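PDB 1DBW: transcriptional regulatory protein FixJ from Sinorhizobium meliloti, which induces expression of nifA and fixK for nitrogen fixation once activated by FixL, the chain here being its receiver domain. Local coordinates for residues A[84-87]-A[88-91]; A[115-118]-A[119-122]. The protein carries 2 engineered substitutions. All coordinates share one frame; numbering follows the deposited sequence.

Interaction 1: residues A[84-87]-A[88-91]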
# COMPACT_ATOMS: atom_id res chain seq x y z
N HIS A 84 -0.05 -13.01 8.26
CA HIS A 84 -0.37 -13.33 9.64
C HIS A 84 0.86 -14.02 10.25
O HIS A 84 1.39 -14.97 9.64
CB HIS A 84 -1.57 -14.27 9.72
CG HIS A 84 -1.97 -14.60 11.13
ND1 HIS A 84 -2.33 -13.63 12.04
CD2 HIS A 84 -2.03 -15.78 11.79
CE1 HIS A 84 -2.59 -14.20 13.21
NE2 HIS A 84 -2.41 -15.50 13.08
N GLY A 85 1.34 -13.47 11.37
CA GLY A 85 2.49 -14.00 12.08
C GLY A 85 3.85 -13.86 11.41
O GLY A 85 4.85 -14.40 11.91
N ASP A 86 3.91 -13.14 10.28
CA ASP A 86 5.16 -12.95 9.54
C ASP A 86 5.96 -11.79 10.12
O ASP A 86 5.80 -10.64 9.71
CB ASP A 86 4.87 -12.70 8.06
CG ASP A 86 6.12 -12.84 7.19
OD1 ASP A 86 7.26 -12.59 7.67
OD2 ASP A 86 5.96 -13.19 6.01
N VAL A 87 6.88 -12.11 11.01
CA VAL A 87 7.68 -11.07 11.67
C VAL A 87 8.71 -10.42 10.75
O VAL A 87 8.80 -9.20 10.69
CB VAL A 87 8.40 -11.63 12.95
CG1 VAL A 87 8.97 -10.48 13.79
CG2 VAL A 87 7.44 -12.49 13.76
N PRO A 88 9.47 -11.22 9.99
CA PRO A 88 10.45 -10.57 9.12
C PRO A 88 9.84 -9.62 8.12
O PRO A 88 10.39 -8.55 7.88
CB PRO A 88 11.15 -11.76 8.43
CG PRO A 88 11.05 -12.85 9.42
CD PRO A 88 9.63 -12.69 9.97
N MET A 89 8.71 -9.99 7.51
CA MET A 89 8.09 -9.10 6.50
C MET A 89 7.80 -7.73 7.10
O MET A 89 8.08 -6.70 6.48
CB MET A 89 6.80 -9.69 5.93
CG MET A 89 6.41 -9.07 4.61
SD MET A 89 4.80 -9.67 3.92
CE MET A 89 4.57 -11.16 4.69
N ALA A 90 7.22 -7.71 8.29
CA ALA A 90 6.89 -6.46 8.97
C ALA A 90 8.14 -5.65 9.31
O ALA A 90 8.18 -4.43 9.14
CB ALA A 90 6.09 -6.73 10.26
N VAL A 91 9.17 -6.33 9.82
CA VAL A 91 10.40 -5.65 10.19
C VAL A 91 11.06 -5.03 8.95
O VAL A 91 11.43 -3.86 8.97
CB VAL A 91 11.37 -6.65 10.92
CG1 VAL A 91 12.72 -6.03 11.18
CG2 VAL A 91 10.71 -7.12 12.23

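Interaction 2: residues A[115-118]-A[119-122]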
# COMPACT_ATOMS: atom_id res chain seq x y z
N ILE A 115 -4.09 4.39 6.76
CA ILE A 115 -4.10 5.14 5.51
C ILE A 115 -4.23 6.64 5.78
O ILE A 115 -3.53 7.45 5.17
CB ILE A 115 -5.27 4.67 4.57
CG1 ILE A 115 -5.03 3.21 4.13
CG2 ILE A 115 -5.38 5.63 3.37
CD1 ILE A 115 -6.23 2.54 3.41
N GLU A 116 -5.08 7.02 6.73
CA GLU A 116 -5.22 8.44 7.08
C GLU A 116 -3.89 8.98 7.65
O GLU A 116 -3.44 10.08 7.29
CB GLU A 116 -6.38 8.62 8.06
CG GLU A 116 -7.71 8.18 7.47
CD GLU A 116 -8.86 8.29 8.47
OE1 GLU A 116 -10.03 8.33 8.02
OE2 GLU A 116 -8.60 8.32 9.69
N ARG A 117 -3.22 8.17 8.46
CA ARG A 117 -1.92 8.56 9.05
C ARG A 117 -0.90 8.76 7.93
O ARG A 117 -0.14 9.72 7.94
CB ARG A 117 -1.40 7.45 9.97
CG ARG A 117 -1.13 7.87 11.41
CD ARG A 117 -2.41 8.15 12.20
NE ARG A 117 -3.11 9.34 11.71
CZ ARG A 117 -4.43 9.42 11.55
NH1 ARG A 117 -5.20 8.38 11.85
NH2 ARG A 117 -4.97 10.55 11.08
N ALA A 118 -0.90 7.83 6.96
CA ALA A 118 0.04 7.93 5.86
C ALA A 118 -0.26 9.15 4.97
O ALA A 118 0.66 9.77 4.46
CB ALA A 118 0.02 6.65 5.01
N SER A 119 -1.54 9.53 4.87
CA SER A 119 -1.92 10.66 4.02
C SER A 119 -1.40 11.97 4.60
O SER A 119 -1.26 12.96 3.89
CB SER A 119 -3.44 10.75 3.87
OG SER A 119 -4.03 11.26 5.07
N GLU A 120 -1.12 11.97 5.90
CA GLU A 120 -0.61 13.16 6.58
C GLU A 120 0.83 13.47 6.15
O GLU A 120 1.31 14.59 6.31
CB GLU A 120 -0.71 12.98 8.09
CG GLU A 120 -1.69 13.92 8.79
CD GLU A 120 -3.13 13.70 8.41
OE1 GLU A 120 -3.77 12.80 9.00
OE2 GLU A 120 -3.65 14.43 7.53
N HIS A 121 1.48 12.49 5.54
CA HIS A 121 2.85 12.66 5.07
C HIS A 121 2.90 13.34 3.71
O HIS A 121 3.98 13.58 3.17
CB HIS A 121 3.58 11.32 5.01
CG HIS A 121 3.96 10.78 6.36
ND1 HIS A 121 3.14 9.95 7.09
CD2 HIS A 121 5.08 10.94 7.10
CE1 HIS A 121 3.74 9.62 8.22
NE2 HIS A 121 4.92 10.21 8.25
N LEU A 122 1.73 13.57 3.11
CA LEU A 122 1.66 14.28 1.81
C LEU A 122 1.65 15.79 2.08
O LEU A 122 1.09 16.25 3.09
CB LEU A 122 0.36 13.92 1.07
CG LEU A 122 0.18 12.42 0.79
CD1 LEU A 122 -1.23 12.14 0.27
CD2 LEU A 122 1.21 11.98 -0.23

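Interaction 1: residues A[84-87]-A[88-91]
The carboxylate of Asp-86 lies across the first turn of helix 87-95, crossing the side chain of Met-89 at about a right angle and lying close to the ring of Pro-88. With CG anti to the backbone N (chi1 -166°), the group turns forward along the chain, and OD1 accepts from Met-89 N at 3.0 Å in a nearly straight bond. The donor arrives from above the carboxylate plane, 53° out of it. This is a helix N-cap: an aspartate just before the helix takes up a backbone NH that has no preceding turn to pair with. The same OD1 stands 3.3 Å from Pro-88 CD. Pro-88 itself has no NH to offer, so a first-turn position suits it. One turn on, Val-91 N donates to Val-87 O at 3.0 Å, a regular i to i+4 helical bond, and Val-87 CG1 rests 4.1 Å from Val-91 CG2, the two side chains lying side by side. The cap sits at the surface, where the loop after strand 78-82 enters helix 87-95. Strand 100-103 flanks it: Glu-103 accepts from Gly-85 N and touches His-84, while buried Ala-90 packs on Phe-101.

Interaction 2: residues A[115-118]-A[119-122]
A chi1 of 75° places Ser-119 OG between its own backbone N and carbonyl carbon, from where the hydroxyl reaches back one turn and donates to Glu-116 O at 2.6 Å. Bends at chi2 of Glu-120 and at chi2 and chi3 of Arg-117 bring those two side chains alongside each other, pointing the same way. Arg-117 NH2 then meets Glu-120 OE1 at 3.3 Å in a salt bridge, the guanidinium and carboxylate planes only 25° apart.

The backbone meanwhile passes from one helical pattern to a tighter one. Ser-119 N still donates to Ile-115 O, four residues back, at 2.9 Å. Glu-120 N bonds to Arg-117 O, and His-121 N to Ala-118 O at 3.0 Å, each only three residues back and each coming from above the carbonyl plane. A type I turn from Ser-119 to Leu-122, with Leu-122 N bonded to Ser-119 O, overlaps this last turn. His-121 ND1 adds a weak bond to Arg-117 O at 3.4 Å.

Glu-116 O thus collects the serine hydroxyl together with weak bonds from the amides of Ser-119 and Glu-120. An alanine in place of Ser-119 would probably leave this carbonyl with those weak amide bonds alone from the following residues, and the last turn less firmly held. Ser-119 and Ala-118 pack on Val-50 of strand 49-54, whereas Arg-117 and Glu-120 are exposed to solvent. Carbonyls near a helix C-terminus gather partial negative charge, which the hydroxyl and the amides probably offset, while the ion pair likely tempers the charge of Glu-120 close to Glu-116 O.

How the interactions relate
Interaction 1 precedes interaction 2 along the chain, and the two illustrate how a receiver domain begins one helix and ends another. Residues 84-91 form the N-terminal start of helix 87-95; residues 115-122 carry the end of helix 108-119 into the following loop. Strand 100-103, at one edge of the five-stranded parallel sheet, comes between these helices in sequence. The contacts do not touch: their centres lie 22 Å apart and their nearest atoms about 14 Å. Met-89 approaches the magnesium-binding residues Asp-54 and Arg-56 to about 7 Å between side chains, whereas Ile-115 is about 11 Å from Asp-54, so interaction 1 is nearer the metal site.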